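Local coordinates for probable leucine/isoleucine/valine-binding protein (Rhodopirellula baltica, PDB 4KV7) that probably binds a small ligand such as a branched-chain amino acid, as a periplasmic binding protein of the leucine-binding family, at residues Y134-S137 and Y138-T142. The protein carries 1 engineered substitution. Sequence-based numbering, arbitrary orientation.
Sequences YRAS and YAEET. With FMT (formic acid), chain B.
Glu-140 OE1 is gripped by Ser-137 N, 2.9 Å away along an N-H that runs nearly straight at it (166°), and by the side-chain amide of Gln-355. The backbone donor comes to the anti side of the carboxylate and lies 22° out of its plane. The bond back is made by Ser-137 OG, which takes the amide of Glu-140 N at 3.0 Å; together the two bonds form a capping box at the start of helix 138-151. With chi1 at 73°, Ser-137 OG sits between its own backbone N and carbonyl carbon, turned to the amide of Glu-140, while Glu-140 CG passes alongside it at 3.3 Å. Glu-141 N then bonds to Ser-137 O, the i+4 bond that starts the helix, and Glu-140 OE1 lies against CA of Ala-136. With Glu-140 cut back to an alanine, Ser-137 N is likely to lose its acceptor, and Gln-355 and Ser-358, which holds OE2, their carboxylate partner.

A second polar cluster joins Arg-135 to Glu-141 through one water, which accepts from Arg-135 NH2 and donates to Ala-136 O and, at 2.7 Å, to Glu-141 OE2. The two charges never touch directly: Arg-135 NH2 stays 4.1 Å from Glu-141 OE2, which lies well out of the guanidinium plane, and the salt bridge of Arg-135 goes to Glu-305. Tyr-138 brings CE1 to the edge of the Arg-135 guanidinium, 3.8 Å from NH2, with the planes almost perpendicular. Tyr-138 OH donates to O1 of the bound formic acid, probably from the crystallisation liquor, at 2.6 Å. The chemistry implies a helix start whose cap is fixed by side chain and backbone alike, beside a buried arginine probably balanced by two carboxylates, one reached through water.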
ATOM      1  N   TYR A 134       3.521   6.480  -5.827  1.00  9.28           N
ATOM      2  CA  TYR A 134       4.848   6.015  -5.439  1.00  9.63           C
ATOM      3  C   TYR A 134       5.036   4.521  -5.754  1.00  8.79           C
ATOM      4  O   TYR A 134       5.995   4.130  -6.415  1.00  9.80           O
ATOM      5  CB  TYR A 134       5.143   6.285  -3.934  1.00  9.95           C
ATOM      6  CG  TYR A 134       6.183   5.309  -3.431  1.00  9.69           C
ATOM      7  CD1 TYR A 134       7.499   5.401  -3.857  1.00  9.89           C
ATOM      8  CD2 TYR A 134       5.836   4.252  -2.601  1.00  9.89           C
ATOM      9  CE1 TYR A 134       8.452   4.467  -3.473  1.00 10.78           C
ATOM     10  CE2 TYR A 134       6.777   3.312  -2.208  1.00  9.80           C
ATOM     11  CZ  TYR A 134       8.084   3.424  -2.648  1.00  9.82           C
ATOM     12  OH  TYR A 134       9.044   2.496  -2.287  1.00 10.12           O
ATOM     13  N   ARG A 135       4.129   3.695  -5.249  1.00  8.39           N
ATOM     14  CA  ARG A 135       4.380   2.260  -5.108  1.00  9.16           C
ATOM     15  C   ARG A 135       4.175   1.441  -6.367  1.00  7.81           C
ATOM     16  O   ARG A 135       3.378   1.776  -7.240  1.00  8.72           O
ATOM     17  CB  ARG A 135       3.512   1.671  -3.992  1.00  8.82           C
ATOM     18  CG  ARG A 135       2.013   1.905  -4.184  1.00  8.72           C
ATOM     19  CD  ARG A 135       1.149   0.734  -3.720  1.00  8.76           C
ATOM     20  NE  ARG A 135       1.206   0.556  -2.272  1.00  7.87           N
ATOM     21  CZ  ARG A 135       0.758  -0.508  -1.623  1.00  7.96           C
ATOM     22  NH1 ARG A 135       0.893  -0.576  -0.308  1.00  8.89           N
ATOM     23  NH2 ARG A 135       0.185  -1.507  -2.281  1.00  9.17           N
ATOM     24  N   ALA A 136       4.891   0.322  -6.418  1.00  8.47           N
ATOM     25  CA  ALA A 136       4.657  -0.722  -7.402  1.00  8.98           C
ATOM     26  C   ALA A 136       3.213  -1.201  -7.318  1.00  8.30           C
ATOM     27  O   ALA A 136       2.522  -0.998  -6.311  1.00  9.04           O
ATOM     28  CB  ALA A 136       5.613  -1.883  -7.149  1.00  9.41           C
ATOM     29  N   SER A 137       2.767  -1.855  -8.380  1.00  8.51           N
ATOM     30  CA  SER A 137       1.382  -2.272  -8.534  1.00  9.32           C
ATOM     31  C   SER A 137       1.123  -3.705  -8.082  1.00  8.25           C
ATOM     32  O   SER A 137       2.057  -4.492  -7.892  1.00  9.12           O
ATOM     33  CB  SER A 137       0.997  -2.160 -10.002  1.00  9.11           C
ATOM     34  OG  SER A 137       1.638  -3.202 -10.722  1.00  8.75           O
ATOM     35  N   TYR A 138      -0.155  -4.057  -7.950  1.00  8.59           N
ATOM     36  CA  TYR A 138      -0.514  -5.447  -7.656  1.00  9.05           C
ATOM     37  C   TYR A 138      -0.110  -6.367  -8.810  1.00  9.01           C
ATOM     38  O   TYR A 138       0.269  -7.522  -8.574  1.00  9.03           O
ATOM     39  CB  TYR A 138      -2.007  -5.630  -7.325  1.00  9.26           C
ATOM     40  CG  TYR A 138      -2.465  -4.886  -6.086  1.00  8.12           C
ATOM     41  CD1 TYR A 138      -1.688  -4.857  -4.927  1.00  8.28           C
ATOM     42  CD2 TYR A 138      -3.669  -4.211  -6.081  1.00  8.51           C
ATOM     43  CE1 TYR A 138      -2.111  -4.176  -3.796  1.00  7.69           C
ATOM     44  CE2 TYR A 138      -4.103  -3.534  -4.958  1.00  8.01           C
ATOM     45  CZ  TYR A 138      -3.312  -3.514  -3.821  1.00  7.83           C
ATOM     46  OH  TYR A 138      -3.677  -2.818  -2.697  1.00  8.56           O
ATOM     47  N   ALA A 139      -0.203  -5.879 -10.047  1.00  8.46           N
ATOM     48  CA  ALA A 139       0.263  -6.662 -11.186  1.00  9.16           C
ATOM     49  C   ALA A 139       1.742  -7.010 -11.012  1.00  8.85           C
ATOM     50  O   ALA A 139       2.159  -8.145 -11.276  1.00  9.65           O
ATOM     51  CB  ALA A 139       0.041  -5.905 -12.481  1.00 10.38           C
ATOM     52  N   GLU A 140       2.536  -6.033 -10.589  1.00  9.18           N
ATOM     53  CA  GLU A 140       3.961  -6.270 -10.366  1.00  9.28           C
ATOM     54  C   GLU A 140       4.233  -7.215  -9.193  1.00  9.24           C
ATOM     55  O   GLU A 140       5.110  -8.068  -9.274  1.00  9.52           O
ATOM     56  CB  GLU A 140       4.696  -4.930 -10.232  1.00  9.60           C
ATOM     57  CG  GLU A 140       4.725  -4.186 -11.569  1.00 10.30           C
ATOM     58  CD  GLU A 140       5.063  -2.704 -11.483  1.00 10.24           C
ATOM     59  OE1 GLU A 140       4.787  -2.051 -10.461  1.00 10.64           O
ATOM     60  OE2 GLU A 140       5.593  -2.182 -12.484  1.00 12.37           O
ATOM     61  N   GLU A 141       3.481  -7.080  -8.106  1.00  8.03           N
ATOM     62  CA  GLU A 141       3.673  -7.979  -6.969  1.00  8.59           C
ATOM     63  C   GLU A 141       3.333  -9.411  -7.339  1.00  8.95           C
ATOM     64  O   GLU A 141       4.088 -10.345  -7.029  1.00  9.39           O
ATOM     65  CB  GLU A 141       2.829  -7.558  -5.764  1.00  8.33           C
ATOM     66  CG  GLU A 141       3.231  -6.236  -5.141  1.00  8.85           C
ATOM     67  CD  GLU A 141       2.447  -5.958  -3.881  1.00  8.66           C
ATOM     68  OE1 GLU A 141       2.503  -6.779  -2.949  1.00  9.23           O
ATOM     69  OE2 GLU A 141       1.749  -4.921  -3.809  1.00  9.88           O
ATOM     70  N   THR A 142       2.183  -9.584  -7.979  1.00  8.75           N
ATOM     71  CA  THR A 142       1.726 -10.929  -8.339  1.00  9.48           C
ATOM     72  C   THR A 142       2.591 -11.580  -9.402  1.00 10.21           C
ATOM     73  O   THR A 142       2.778 -12.795  -9.390  1.00 11.22           O
ATOM     74  CB  THR A 142       0.232 -10.967  -8.744  1.00 10.54           C
ATOM     75  OG1 THR A 142      -0.003 -10.063  -9.829  1.00  9.51           O
ATOM     76  CG2 THR A 142      -0.671 -10.629  -7.554  1.00 10.21           C
TER
HETATM   77  C   FMT B 501      -6.923  -2.441  -1.606  1.00  7.70           C
HETATM   78  O1  FMT B 501      -6.192  -2.065  -2.532  1.00  8.08           O
HETATM   79  O2  FMT B 501      -8.089  -2.068  -1.416  1.00  8.33           O
HETATM   80  O   HOH W   1       0.847  -2.600  -4.906  1.00  8.98           O